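Local coordinates for WbbM protein (Klebsiella pneumoniae, PDB 6U4B) that acts as a bifunctional O-antigen polymerase, with two probable glycosyltransferase activities carried on one chain that assembles as a trimer, at residues E111-S116 and E279-F284; L107-K112 and F136-E141; L427-K432 and I476-V481; L423-V428 and Y515-F520. All blocks are in the same frame, centred on the assembly; numbering follows the deposited sequence.

How the contacts relate
Following the chain from the N terminus, contacts 2 and 1 start from the same loop between strands 97-102 and 122-125. Contact 2 closes first, bringing residues 136-141 back onto 107-112; contact 1 opens slightly later and runs on to strand 277-285, so the two overlap and interlock, sharing E111 and K112. A second pair follows in the glycosyltransferase family 8 region, its centres about 44 to 51 Å from those of the first. There contact 4 makes the wider closure, 423-428 to 515-520, and contact 3 lies within it. Together they place strand 428-432 between 477-479 and 518-521, and N480 reaches across to N426 to tie the two contacts.

Contact 1 (E111-S116 and E279-F284); sequences EKQTFS and ELQRTF
The ring of F115 meets Q281 at its edge, carries K112 on one face in a cation-pi contact, and packs edge-to-face with F136. Q281 OE1 lies near the ring plane, 3.5 Å from F115 CD2, and amide and ring are 21° apart. K112 CE stands 3.7 Å above the centre of the F115 ring. The Q281 amide reads the backbone of F115 from both ends: OE1 accepts from F115 N (3.2 Å), and NE2 gives a hydrogen to F115 O (3.0 Å) almost in its own amide plane. N108 ND2 also donates to OE1, and E117 takes a hydrogen from NE2, so the group is fixed in rotation. Q281 lies in strand 277-285, at its bulge or short break, between L280, which pairs with L154, and R282, which pairs with V123; its extended chain (chi2 -173°) carries the amide out to the loop. Q113 binds the Q281 backbone in return. Bent at chi2 (-72°), it slides past Q281 in the opposite sense and places OE1 2.9 Å from Q281 N, which lies in the plane of that carbonyl. Its NE2 binds the backbone oxygens of N108 and S110 and rests 3.4 Å from L280 CD2.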
loop_
_atom_site.group_PDB
_atom_site.type_symbol
_atom_site.label_atom_id
_atom_site.label_comp_id
_atom_site.label_asym_id
_atom_site.label_seq_id
_atom_site.Cartn_x
_atom_site.Cartn_y
_atom_site.Cartn_z
ATOM N N GLU A 111 -65.284 -12.060 2.308
ATOM C CA GLU A 111 -66.475 -12.907 2.302
ATOM C C GLU A 111 -66.816 -13.378 0.895
ATOM O O GLU A 111 -67.223 -14.529 0.699
ATOM C CB GLU A 111 -67.654 -12.152 2.915
ATOM C CG GLU A 111 -67.526 -11.918 4.410
ATOM C CD GLU A 111 -67.743 -13.183 5.213
ATOM O OE1 GLU A 111 -68.903 -13.460 5.586
ATOM O OE2 GLU A 111 -66.756 -13.907 5.462
ATOM N N LYS A 112 -66.665 -12.504 -0.098
ATOM C CA LYS A 112 -66.908 -12.892 -1.482
ATOM C C LYS A 112 -65.780 -13.799 -1.958
ATOM O O LYS A 112 -64.651 -13.345 -2.171
ATOM C CB LYS A 112 -67.028 -11.663 -2.377
ATOM C CG LYS A 112 -67.045 -12.013 -3.857
ATOM C CD LYS A 112 -67.425 -10.832 -4.730
ATOM C CE LYS A 112 -67.427 -11.239 -6.195
ATOM N NZ LYS A 112 -68.085 -10.232 -7.066
ATOM N N GLN A 113 -66.080 -15.088 -2.106
ATOM C CA GLN A 113 -65.171 -16.043 -2.728
ATOM C C GLN A 113 -65.604 -16.383 -4.147
ATOM O O GLN A 113 -65.271 -17.453 -4.667
ATOM C CB GLN A 113 -65.067 -17.306 -1.876
ATOM C CG GLN A 113 -64.471 -17.064 -0.499
ATOM C CD GLN A 113 -62.978 -16.787 -0.553
ATOM O OE1 GLN A 113 -62.281 -17.265 -1.447
ATOM N NE2 GLN A 113 -62.481 -16.012 0.406
ATOM N N THR A 114 -66.332 -15.470 -4.790
ATOM C CA THR A 114 -66.967 -15.704 -6.081
ATOM C C THR A 114 -66.399 -14.793 -7.168
ATOM O O THR A 114 -67.080 -14.489 -8.149
ATOM C CB THR A 114 -68.481 -15.514 -5.969
ATOM O OG1 THR A 114 -68.901 -15.788 -4.628
ATOM C CG2 THR A 114 -69.213 -16.447 -6.923
ATOM N N PHE A 115 -65.159 -14.339 -7.007
ATOM C CA PHE A 115 -64.543 -13.496 -8.021
ATOM C C PHE A 115 -64.227 -14.306 -9.271
ATOM O O PHE A 115 -63.951 -15.509 -9.209
ATOM C CB PHE A 115 -63.268 -12.841 -7.482
ATOM C CG PHE A 115 -63.523 -11.741 -6.491
ATOM C CD1 PHE A 115 -63.858 -10.467 -6.923
ATOM C CD2 PHE A 115 -63.419 -11.975 -5.130
ATOM C CE1 PHE A 115 -64.093 -9.450 -6.016
ATOM C CE2 PHE A 115 -63.651 -10.964 -4.218
ATOM C CZ PHE A 115 -63.989 -9.699 -4.662
ATOM N N SER A 116 -64.265 -13.625 -10.415
ATOM C CA SER A 116 -63.963 -14.260 -11.692
ATOM C C SER A 116 -62.558 -14.854 -11.681
ATOM O O SER A 116 -61.572 -14.140 -11.460
ATOM C CB SER A 116 -64.098 -13.244 -12.825
ATOM O OG SER A 116 -65.135 -12.317 -12.569
ATOM N N GLU A 279 -60.794 -23.134 2.264
ATOM C CA GLU A 279 -60.132 -22.894 0.992
ATOM C C GLU A 279 -60.497 -21.511 0.467
ATOM O O GLU A 279 -61.676 -21.149 0.411
ATOM C CB GLU A 279 -60.515 -23.969 -0.025
ATOM C CG GLU A 279 -59.935 -25.340 0.289
ATOM C CD GLU A 279 -60.385 -26.409 -0.689
ATOM O OE1 GLU A 279 -60.114 -27.600 -0.432
ATOM O OE2 GLU A 279 -61.007 -26.061 -1.715
ATOM N N LEU A 280 -59.482 -20.743 0.086
ATOM C CA LEU A 280 -59.657 -19.379 -0.385
ATOM C C LEU A 280 -59.225 -19.274 -1.841
ATOM O O LEU A 280 -58.467 -20.106 -2.347
ATOM C CB LEU A 280 -58.848 -18.396 0.473
ATOM C CG LEU A 280 -59.057 -18.469 1.986
ATOM C CD1 LEU A 280 -57.993 -17.653 2.701
ATOM C CD2 LEU A 280 -60.451 -17.990 2.365
ATOM N N GLN A 281 -59.713 -18.235 -2.514
ATOM C CA GLN A 281 -59.285 -17.966 -3.879
ATOM C C GLN A 281 -57.852 -17.439 -3.898
ATOM O O GLN A 281 -57.370 -16.849 -2.928
ATOM C CB GLN A 281 -60.217 -16.954 -4.549
ATOM C CG GLN A 281 -61.661 -17.416 -4.717
ATOM C CD GLN A 281 -62.490 -16.435 -5.530
ATOM O OE1 GLN A 281 -62.896 -15.385 -5.034
ATOM N NE2 GLN A 281 -62.735 -16.772 -6.790
ATOM N N ARG A 282 -57.172 -17.659 -5.021
ATOM C CA ARG A 282 -55.833 -17.139 -5.256
ATOM C C ARG A 282 -55.909 -15.876 -6.101
ATOM O O ARG A 282 -56.755 -15.757 -6.988
ATOM C CB ARG A 282 -54.946 -18.163 -5.971
ATOM C CG ARG A 282 -54.785 -19.478 -5.243
ATOM C CD ARG A 282 -53.779 -20.389 -5.944
ATOM N NE ARG A 282 -54.340 -21.063 -7.114
ATOM C CZ ARG A 282 -54.968 -22.235 -7.074
ATOM N NH1 ARG A 282 -55.126 -22.869 -5.920
ATOM N NH2 ARG A 282 -55.445 -22.775 -8.188
ATOM N N THR A 283 -55.011 -14.934 -5.826
ATOM C CA THR A 283 -54.906 -13.717 -6.617
ATOM C C THR A 283 -53.583 -13.685 -7.371
ATOM O O THR A 283 -52.618 -14.369 -7.017
ATOM C CB THR A 283 -55.027 -12.460 -5.742
ATOM O OG1 THR A 283 -53.789 -12.220 -5.061
ATOM C CG2 THR A 283 -56.145 -12.619 -4.719
ATOM N N PHE A 284 -53.553 -12.880 -8.430
ATOM C CA PHE A 284 -52.325 -12.614 -9.163
ATOM C C PHE A 284 -52.289 -11.149 -9.570
ATOM O O PHE A 284 -53.293 -10.596 -10.027
ATOM C CB PHE A 284 -52.184 -13.495 -10.412
ATOM C CG PHE A 284 -50.979 -13.158 -11.249
ATOM C CD1 PHE A 284 -51.121 -12.540 -12.481
ATOM C CD2 PHE A 284 -49.700 -13.435 -10.790
ATOM C CE1 PHE A 284 -50.012 -12.220 -13.247
ATOM C CE2 PHE A 284 -48.587 -13.117 -11.551
ATOM C CZ PHE A 284 -48.745 -12.510 -12.781
#

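Contact 2 (L107-K112 and F136-E141)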
loop_
_atom_site.group_PDB
_atom_site.type_symbol
_atom_site.label_atom_id
_atom_site.label_comp_id
_atom_site.label_asym_id
_atom_site.label_seq_id
_atom_site.Cartn_x
_atom_site.Cartn_y
_atom_site.Cartn_z
ATOM N N LEU A 107 -53.798 -14.514 -0.960
ATOM C CA LEU A 107 -55.046 -15.207 -0.683
ATOM C C LEU A 107 -56.171 -14.196 -0.508
ATOM O O LEU A 107 -55.966 -13.107 0.038
ATOM C CB LEU A 107 -54.928 -16.069 0.573
ATOM C CG LEU A 107 -53.927 -17.225 0.546
ATOM C CD1 LEU A 107 -53.703 -17.739 1.958
ATOM C CD2 LEU A 107 -54.414 -18.340 -0.362
ATOM N N ASN A 108 -57.359 -14.565 -0.977
ATOM C CA ASN A 108 -58.555 -13.749 -0.816
ATOM C C ASN A 108 -59.205 -14.115 0.513
ATOM O O ASN A 108 -59.757 -15.209 0.663
ATOM C CB ASN A 108 -59.508 -13.968 -1.988
ATOM C CG ASN A 108 -60.821 -13.223 -1.832
ATOM O OD1 ASN A 108 -60.987 -12.397 -0.934
ATOM N ND2 ASN A 108 -61.762 -13.507 -2.724
ATOM N N PHE A 109 -59.135 -13.201 1.477
ATOM C CA PHE A 109 -59.713 -13.413 2.797
ATOM C C PHE A 109 -61.118 -12.841 2.934
ATOM O O PHE A 109 -61.712 -12.955 4.011
ATOM C CB PHE A 109 -58.809 -12.796 3.873
ATOM C CG PHE A 109 -57.405 -13.328 3.869
ATOM C CD1 PHE A 109 -56.399 -12.664 3.187
ATOM C CD2 PHE A 109 -57.092 -14.493 4.549
ATOM C CE1 PHE A 109 -55.108 -13.151 3.183
ATOM C CE2 PHE A 109 -55.801 -14.987 4.548
ATOM C CZ PHE A 109 -54.806 -14.316 3.865
ATOM N N SER A 110 -61.663 -12.234 1.882
ATOM C CA SER A 110 -62.942 -11.550 1.989
ATOM C C SER A 110 -64.100 -12.541 1.916
ATOM O O SER A 110 -63.943 -13.699 1.517
ATOM C CB SER A 110 -63.090 -10.499 0.888
ATOM O OG SER A 110 -63.450 -11.096 -0.345
ATOM N N GLU A 111 -65.284 -12.060 2.308
ATOM C CA GLU A 111 -66.475 -12.907 2.302
ATOM C C GLU A 111 -66.816 -13.378 0.895
ATOM O O GLU A 111 -67.223 -14.529 0.699
ATOM C CB GLU A 111 -67.654 -12.152 2.915
ATOM C CG GLU A 111 -67.526 -11.918 4.410
ATOM C CD GLU A 111 -67.743 -13.183 5.213
ATOM O OE1 GLU A 111 -68.903 -13.460 5.586
ATOM O OE2 GLU A 111 -66.756 -13.907 5.462
ATOM N N LYS A 112 -66.665 -12.504 -0.098
ATOM C CA LYS A 112 -66.908 -12.892 -1.482
ATOM C C LYS A 112 -65.780 -13.799 -1.958
ATOM O O LYS A 112 -64.651 -13.345 -2.171
ATOM C CB LYS A 112 -67.028 -11.663 -2.377
ATOM C CG LYS A 112 -67.045 -12.013 -3.857
ATOM C CD LYS A 112 -67.425 -10.832 -4.730
ATOM C CE LYS A 112 -67.427 -11.239 -6.195
ATOM N NZ LYS A 112 -68.085 -10.232 -7.066
ATOM N N PHE A 136 -59.983 -7.914 -1.855
ATOM C CA PHE A 136 -59.471 -9.220 -1.477
ATOM C C PHE A 136 -59.213 -9.331 0.018
ATOM O O PHE A 136 -58.598 -10.305 0.463
ATOM C CB PHE A 136 -58.206 -9.529 -2.280
ATOM C CG PHE A 136 -58.457 -9.640 -3.755
ATOM C CD1 PHE A 136 -59.535 -10.372 -4.229
ATOM C CD2 PHE A 136 -57.648 -8.985 -4.667
ATOM C CE1 PHE A 136 -59.787 -10.472 -5.585
ATOM C CE2 PHE A 136 -57.894 -9.078 -6.027
ATOM C CZ PHE A 136 -58.965 -9.823 -6.486
ATOM N N GLY A 137 -59.678 -8.360 0.797
ATOM C CA GLY A 137 -59.654 -8.463 2.247
ATOM C C GLY A 137 -58.273 -8.582 2.850
ATOM O O GLY A 137 -58.091 -9.308 3.835
ATOM N N LEU A 138 -57.293 -7.881 2.282
ATOM C CA LEU A 138 -55.915 -7.940 2.767
ATOM C C LEU A 138 -55.669 -6.851 3.811
ATOM O O LEU A 138 -54.852 -5.945 3.645
ATOM C CB LEU A 138 -54.943 -7.834 1.597
ATOM C CG LEU A 138 -54.949 -9.048 0.666
ATOM C CD1 LEU A 138 -54.266 -8.717 -0.644
ATOM C CD2 LEU A 138 -54.276 -10.241 1.335
ATOM N N ASN A 139 -56.414 -6.957 4.909
ATOM C CA ASN A 139 -56.280 -6.048 6.037
ATOM C C ASN A 139 -56.542 -6.828 7.317
ATOM O O ASN A 139 -57.034 -7.959 7.288
ATOM C CB ASN A 139 -57.230 -4.852 5.913
ATOM C CG ASN A 139 -58.646 -5.267 5.573
ATOM O OD1 ASN A 139 -59.400 -5.708 6.439
ATOM N ND2 ASN A 139 -59.014 -5.130 4.304
ATOM N N GLU A 140 -56.210 -6.203 8.450
ATOM C CA GLU A 140 -56.295 -6.901 9.730
ATOM C C GLU A 140 -57.718 -7.357 10.032
ATOM O O GLU A 140 -57.930 -8.498 10.460
ATOM C CB GLU A 140 -55.771 -6.007 10.854
ATOM C CG GLU A 140 -56.186 -6.464 12.244
ATOM C CD GLU A 140 -55.037 -6.461 13.230
ATOM O OE1 GLU A 140 -55.003 -7.352 14.104
ATOM O OE2 GLU A 140 -54.164 -5.573 13.131
ATOM N N GLU A 141 -58.706 -6.486 9.814
ATOM C CA GLU A 141 -60.080 -6.817 10.186
ATOM C C GLU A 141 -60.613 -7.996 9.379
ATOM O O GLU A 141 -61.197 -8.929 9.940
ATOM C CB GLU A 141 -60.987 -5.600 10.010
ATOM C CG GLU A 141 -60.803 -4.518 11.052
ATOM C CD GLU A 141 -62.122 -3.902 11.474
ATOM O OE1 GLU A 141 -62.869 -4.560 12.229
ATOM O OE2 GLU A 141 -62.422 -2.771 11.036
#
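N108 and F136 stand nearly square to each other, the amide plane turned 69° from the ring, with N108 CG 3.9 Å from F136 CD1. CG of N108 is anti to the backbone N (chi1 176°), which turns the amide forward, toward S110 and K112. There OD1 accepts twice: S110 OG comes in on a lone pair at 2.8 Å, and S110 N, from above the carbonyl plane, completes an Asx turn. ND2 donates to K112 O, so both ends of this buried amide are gripped. F109 and L138 form the second right-angled pair, L138 CD2 lying at the ring edge, 3.5 Å from F109 CE1. Between the two pairs the backbones bond directly, F109 N donating to F136 O at 3.1 Å. G137, at positive phi, is the C-prime residue of the Schellman motif that ends helix 130-135; having no side chain, it lets the backbone of F109 and S110 lie close against it. N139 then caps the start of helix 140-146. The helix-to-helix corner is pressed onto the sheet: F136 reaches V123 and H125 of strand 122-125 and T283 of strand 277-285, while F109 and L138 both touch M101 of strand 97-102.

Contact 3 (L427-K432 and I476-V481); sequences LVAAVK and IIVFNV
V428 carries CG1 anti to its carbonyl carbon (chi1 -68°), and I477, with its longer branch beside the backbone N (chi1 -53°), leaves CG2 directed at V428; the two methyls, V428 CG1 and I477 CG2, meet at 3.6 Å. F479 lies on the same face of the sheet, and M484 of helix 481-487 touches both V428 and F479. On the opposite face A429 CB rests 3.9 Å from V478 CB. These two residues form the antiparallel hydrogen-bonded pair, with A429 N to V478 O at 3.0 Å and V478 N to A429 O at 2.9 Å. The pairing runs on at one end, where N480 N donates to L427 O (2.9 Å). The N480 side chain works outward: OD1 caps helix 481-487 through Q483 N, and ND2 bonds N426 O. At the other end the chain turns a corner at I476, and a water takes the place of a direct bond, accepting from V431 N and donating to I476 O (2.8 Å). The two strands belong to the mixed sheet of the glycosyltransferase family 8 region, consistent with a GT-A fold. I476 sits about 7 Å, side chain to side chain, from D406 and from H560, which bind magnesium together with D408.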
loop_
_atom_site.group_PDB
_atom_site.type_symbol
_atom_site.label_atom_id
_atom_site.label_comp_id
_atom_site.label_asym_id
_atom_site.label_seq_id
_atom_site.Cartn_x
_atom_site.Cartn_y
_atom_site.Cartn_z
ATOM N N LEU A 427 -34.794 23.582 -0.685
ATOM C CA LEU A 427 -34.965 22.186 -1.062
ATOM C C LEU A 427 -33.633 21.474 -1.239
ATOM O O LEU A 427 -33.540 20.274 -0.956
ATOM C CB LEU A 427 -35.799 22.089 -2.338
ATOM C CG LEU A 427 -37.209 22.666 -2.201
ATOM C CD1 LEU A 427 -37.991 22.493 -3.494
ATOM C CD2 LEU A 427 -37.940 22.021 -1.030
ATOM N N VAL A 428 -32.597 22.183 -1.693
ATOM C CA VAL A 428 -31.288 21.587 -1.927
ATOM C C VAL A 428 -30.190 22.586 -1.596
ATOM O O VAL A 428 -30.418 23.794 -1.486
ATOM C CB VAL A 428 -31.102 21.104 -3.387
ATOM C CG1 VAL A 428 -31.999 19.915 -3.694
ATOM C CG2 VAL A 428 -31.357 22.251 -4.360
ATOM N N ALA A 429 -28.982 22.050 -1.434
ATOM C CA ALA A 429 -27.753 22.826 -1.431
ATOM C C ALA A 429 -26.863 22.283 -2.537
ATOM O O ALA A 429 -26.723 21.063 -2.676
ATOM C CB ALA A 429 -27.043 22.757 -0.078
ATOM N N ALA A 430 -26.281 23.181 -3.329
ATOM C CA ALA A 430 -25.510 22.767 -4.494
ATOM C C ALA A 430 -24.543 23.879 -4.869
ATOM O O ALA A 430 -24.610 24.993 -4.346
ATOM C CB ALA A 430 -26.424 22.410 -5.672
ATOM N N VAL A 431 -23.643 23.560 -5.796
ATOM C CA VAL A 431 -22.622 24.491 -6.259
ATOM C C VAL A 431 -23.100 25.147 -7.545
ATOM O O VAL A 431 -23.603 24.466 -8.449
ATOM C CB VAL A 431 -21.275 23.780 -6.471
ATOM C CG1 VAL A 431 -20.217 24.780 -6.916
ATOM C CG2 VAL A 431 -20.849 23.072 -5.194
ATOM N N LYS A 432 -22.951 26.469 -7.620
ATOM C CA LYS A 432 -23.287 27.205 -8.829
ATOM C C LYS A 432 -22.491 26.678 -10.016
ATOM O O LYS A 432 -21.280 26.460 -9.927
ATOM C CB LYS A 432 -23.014 28.695 -8.618
ATOM C CG LYS A 432 -23.437 29.599 -9.761
ATOM C CD LYS A 432 -22.744 30.950 -9.640
ATOM C CE LYS A 432 -23.230 31.933 -10.686
ATOM N NZ LYS A 432 -23.265 31.337 -12.050
ATOM N N ILE A 476 -23.008 17.395 -7.125
ATOM C CA ILE A 476 -23.062 17.190 -5.682
ATOM C C ILE A 476 -24.234 17.999 -5.138
ATOM O O ILE A 476 -24.338 19.208 -5.372
ATOM C CB ILE A 476 -21.719 17.548 -5.008
ATOM C CG1 ILE A 476 -21.693 17.084 -3.549
ATOM C CG2 ILE A 476 -21.389 19.037 -5.117
ATOM C CD1 ILE A 476 -20.292 17.100 -2.940
ATOM N N ILE A 477 -25.159 17.325 -4.457
ATOM C CA ILE A 477 -26.403 17.942 -4.010
ATOM C C ILE A 477 -26.722 17.450 -2.607
ATOM O O ILE A 477 -26.755 16.240 -2.362
ATOM C CB ILE A 477 -27.583 17.619 -4.950
ATOM C CG1 ILE A 477 -27.255 17.968 -6.402
ATOM C CG2 ILE A 477 -28.827 18.363 -4.501
ATOM C CD1 ILE A 477 -28.307 17.504 -7.389
ATOM N N VAL A 478 -26.980 18.380 -1.694
ATOM C CA VAL A 478 -27.536 18.044 -0.389
ATOM C C VAL A 478 -29.052 18.139 -0.505
ATOM O O VAL A 478 -29.608 19.231 -0.640
ATOM C CB VAL A 478 -27.007 18.965 0.715
ATOM C CG1 VAL A 478 -27.564 18.528 2.064
ATOM C CG2 VAL A 478 -25.485 18.955 0.729
ATOM N N PHE A 479 -29.720 16.993 -0.462
ATOM C CA PHE A 479 -31.171 16.959 -0.539
ATOM C C PHE A 479 -31.772 17.236 0.833
ATOM O O PHE A 479 -31.432 16.568 1.814
ATOM C CB PHE A 479 -31.651 15.603 -1.057
ATOM C CG PHE A 479 -31.503 15.431 -2.542
ATOM C CD1 PHE A 479 -30.265 15.176 -3.106
ATOM C CD2 PHE A 479 -32.607 15.511 -3.373
ATOM C CE1 PHE A 479 -30.132 15.014 -4.472
ATOM C CE2 PHE A 479 -32.479 15.348 -4.737
ATOM C CZ PHE A 479 -31.242 15.100 -5.289
ATOM N N ASN A 480 -32.658 18.230 0.901
ATOM C CA ASN A 480 -33.480 18.449 2.089
ATOM C C ASN A 480 -34.720 17.571 1.943
ATOM O O ASN A 480 -35.812 18.025 1.593
ATOM C CB ASN A 480 -33.836 19.923 2.243
ATOM C CG ASN A 480 -34.533 20.223 3.558
ATOM O OD1 ASN A 480 -34.972 19.316 4.267
ATOM N ND2 ASN A 480 -34.644 21.504 3.888
ATOM N N VAL A 481 -34.529 16.277 2.215
ATOM C CA VAL A 481 -35.584 15.297 1.971
ATOM C C VAL A 481 -36.811 15.604 2.817
ATOM O O VAL A 481 -37.948 15.525 2.334
ATOM C CB VAL A 481 -35.060 13.872 2.228
ATOM C CG1 VAL A 481 -36.170 12.853 2.023
ATOM C CG2 VAL A 481 -33.883 13.567 1.315
HETATM O O HOH W 1 -23.096 21.008 -7.068
#

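Contact 4 (L423-V428 and Y515-F520); sequences LGNNLV and YSRVTF
V428 and V518 pack tightly where the strands start to run side by side, their CG2 methyls 3.6 Å apart. The two form a parallel bridge: V428 is bonded to the residues before and after V518, T519 N to V428 O at 2.9 Å and, weakly, V428 N to R517 O. That same R517 oxygen takes a shorter, more bent bond from L427 N (2.8 Å). L427 also covers the arginine, its CG 3.9 Å above the centre of the R517 guanidinium. R517 gets there by bending at both chi2 (-73°) and chi3, which folds the guanidinium against L427 and the 423-426 turn. NH2 then donates to N425 O at 2.6 Å, and E487 of helix 481-487 adds a salt bridge to this nitrogen. The loop is a type II' beta turn from L423 to N426, with G424 at positive phi, and it leads into strand 428-432. N426 ND2 donates to T519 OG1 at 2.9 Å, nearly straight (168°), with the oxygen exactly in the amide plane. Toward solvent the contact is looser: G424 and N425 are exposed, and a water fills in, giving hydrogens to N425 OD1 and N426 OD1 and accepting from R517 NE.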
loop_
_atom_site.group_PDB
_atom_site.type_symbol
_atom_site.label_atom_id
_atom_site.label_comp_id
_atom_site.label_asym_id
_atom_site.label_seq_id
_atom_site.Cartn_x
_atom_site.Cartn_y
_atom_site.Cartn_z
ATOM N N LEU A 423 -29.705 24.927 5.954
ATOM C CA LEU A 423 -30.524 24.873 4.752
ATOM C C LEU A 423 -31.842 25.623 4.860
ATOM O O LEU A 423 -32.406 25.985 3.824
ATOM C CB LEU A 423 -30.824 23.415 4.371
ATOM C CG LEU A 423 -30.074 22.832 3.168
ATOM C CD1 LEU A 423 -28.581 23.046 3.316
ATOM C CD2 LEU A 423 -30.397 21.353 3.012
ATOM N N GLY A 424 -32.345 25.869 6.067
ATOM C CA GLY A 424 -33.665 26.466 6.187
ATOM C C GLY A 424 -34.713 25.554 5.585
ATOM O O GLY A 424 -34.681 24.331 5.759
ATOM N N ASN A 425 -35.658 26.148 4.857
ATOM C CA ASN A 425 -36.620 25.378 4.081
ATOM C C ASN A 425 -36.255 25.319 2.602
ATOM O O ASN A 425 -37.113 25.002 1.772
ATOM C CB ASN A 425 -38.037 25.929 4.265
ATOM C CG ASN A 425 -38.147 27.404 3.934
ATOM O OD1 ASN A 425 -37.274 27.981 3.286
ATOM N ND2 ASN A 425 -39.233 28.025 4.381
ATOM N N ASN A 426 -35.006 25.626 2.257
ATOM C CA ASN A 426 -34.544 25.392 0.897
ATOM C C ASN A 426 -34.585 23.902 0.590
ATOM O O ASN A 426 -34.444 23.055 1.476
ATOM C CB ASN A 426 -33.126 25.932 0.700
ATOM C CG ASN A 426 -33.100 27.431 0.487
ATOM O OD1 ASN A 426 -34.122 28.040 0.176
ATOM N ND2 ASN A 426 -31.925 28.033 0.638
ATOM N N LEU A 427 -34.794 23.582 -0.685
ATOM C CA LEU A 427 -34.965 22.186 -1.062
ATOM C C LEU A 427 -33.633 21.474 -1.239
ATOM O O LEU A 427 -33.540 20.274 -0.956
ATOM C CB LEU A 427 -35.799 22.089 -2.338
ATOM C CG LEU A 427 -37.209 22.666 -2.201
ATOM C CD1 LEU A 427 -37.991 22.493 -3.494
ATOM C CD2 LEU A 427 -37.940 22.021 -1.030
ATOM N N VAL A 428 -32.597 22.183 -1.693
ATOM C CA VAL A 428 -31.288 21.587 -1.927
ATOM C C VAL A 428 -30.190 22.586 -1.596
ATOM O O VAL A 428 -30.418 23.794 -1.486
ATOM C CB VAL A 428 -31.102 21.104 -3.387
ATOM C CG1 VAL A 428 -31.999 19.915 -3.694
ATOM C CG2 VAL A 428 -31.357 22.251 -4.360
ATOM N N TYR A 515 -35.838 26.024 -8.250
ATOM C CA TYR A 515 -35.449 27.418 -8.436
ATOM C C TYR A 515 -35.883 28.274 -7.251
ATOM O O TYR A 515 -37.010 28.156 -6.760
ATOM C CB TYR A 515 -36.049 27.983 -9.725
ATOM C CG TYR A 515 -35.607 29.406 -9.989
ATOM C CD1 TYR A 515 -34.274 29.692 -10.263
ATOM C CD2 TYR A 515 -36.510 30.460 -9.947
ATOM C CE1 TYR A 515 -33.854 30.986 -10.496
ATOM C CE2 TYR A 515 -36.096 31.764 -10.181
ATOM C CZ TYR A 515 -34.767 32.015 -10.455
ATOM O OH TYR A 515 -34.336 33.296 -10.690
ATOM N N SER A 516 -34.976 29.142 -6.800
ATOM C CA SER A 516 -35.132 30.014 -5.638
ATOM C C SER A 516 -35.274 29.238 -4.333
ATOM O O SER A 516 -35.641 29.823 -3.307
ATOM C CB SER A 516 -36.313 30.984 -5.803
ATOM O OG SER A 516 -37.551 30.304 -5.720
ATOM N N ARG A 517 -34.988 27.940 -4.340
ATOM C CA ARG A 517 -34.985 27.107 -3.143
ATOM C C ARG A 517 -33.644 26.399 -3.001
ATOM O O ARG A 517 -33.570 25.238 -2.592
ATOM C CB ARG A 517 -36.124 26.089 -3.174
ATOM C CG ARG A 517 -37.491 26.657 -3.557
ATOM C CD ARG A 517 -38.107 27.498 -2.444
ATOM N NE ARG A 517 -38.236 26.757 -1.190
ATOM C CZ ARG A 517 -39.186 25.860 -0.939
ATOM N NH1 ARG A 517 -40.099 25.576 -1.859
ATOM N NH2 ARG A 517 -39.221 25.242 0.234
ATOM N N VAL A 518 -32.561 27.089 -3.355
ATOM C CA VAL A 518 -31.233 26.488 -3.426
ATOM C C VAL A 518 -30.289 27.272 -2.524
ATOM O O VAL A 518 -30.152 28.492 -2.669
ATOM C CB VAL A 518 -30.701 26.452 -4.867
ATOM C CG1 VAL A 518 -29.271 25.943 -4.896
ATOM C CG2 VAL A 518 -31.592 25.587 -5.742
ATOM N N THR A 519 -29.644 26.569 -1.597
ATOM C CA THR A 519 -28.490 27.094 -0.879
ATOM C C THR A 519 -27.248 26.841 -1.725
ATOM O O THR A 519 -27.046 25.729 -2.217
ATOM C CB THR A 519 -28.342 26.429 0.490
ATOM O OG1 THR A 519 -29.412 26.852 1.345
ATOM C CG2 THR A 519 -27.011 26.802 1.128
ATOM N N PHE A 520 -26.431 27.870 -1.912
ATOM C CA PHE A 520 -25.284 27.774 -2.806
ATOM C C PHE A 520 -24.038 27.398 -2.013
ATOM O O PHE A 520 -23.644 28.113 -1.086
ATOM C CB PHE A 520 -25.092 29.076 -3.579
ATOM C CG PHE A 520 -26.205 29.355 -4.545
ATOM C CD1 PHE A 520 -26.327 28.613 -5.709
ATOM C CD2 PHE A 520 -27.145 30.338 -4.280
ATOM C CE1 PHE A 520 -27.356 28.853 -6.599
ATOM C CE2 PHE A 520 -28.178 30.587 -5.169
ATOM C CZ PHE A 520 -28.283 29.842 -6.331
HETATM O O HOH W 2 -36.889 28.063 0.550
#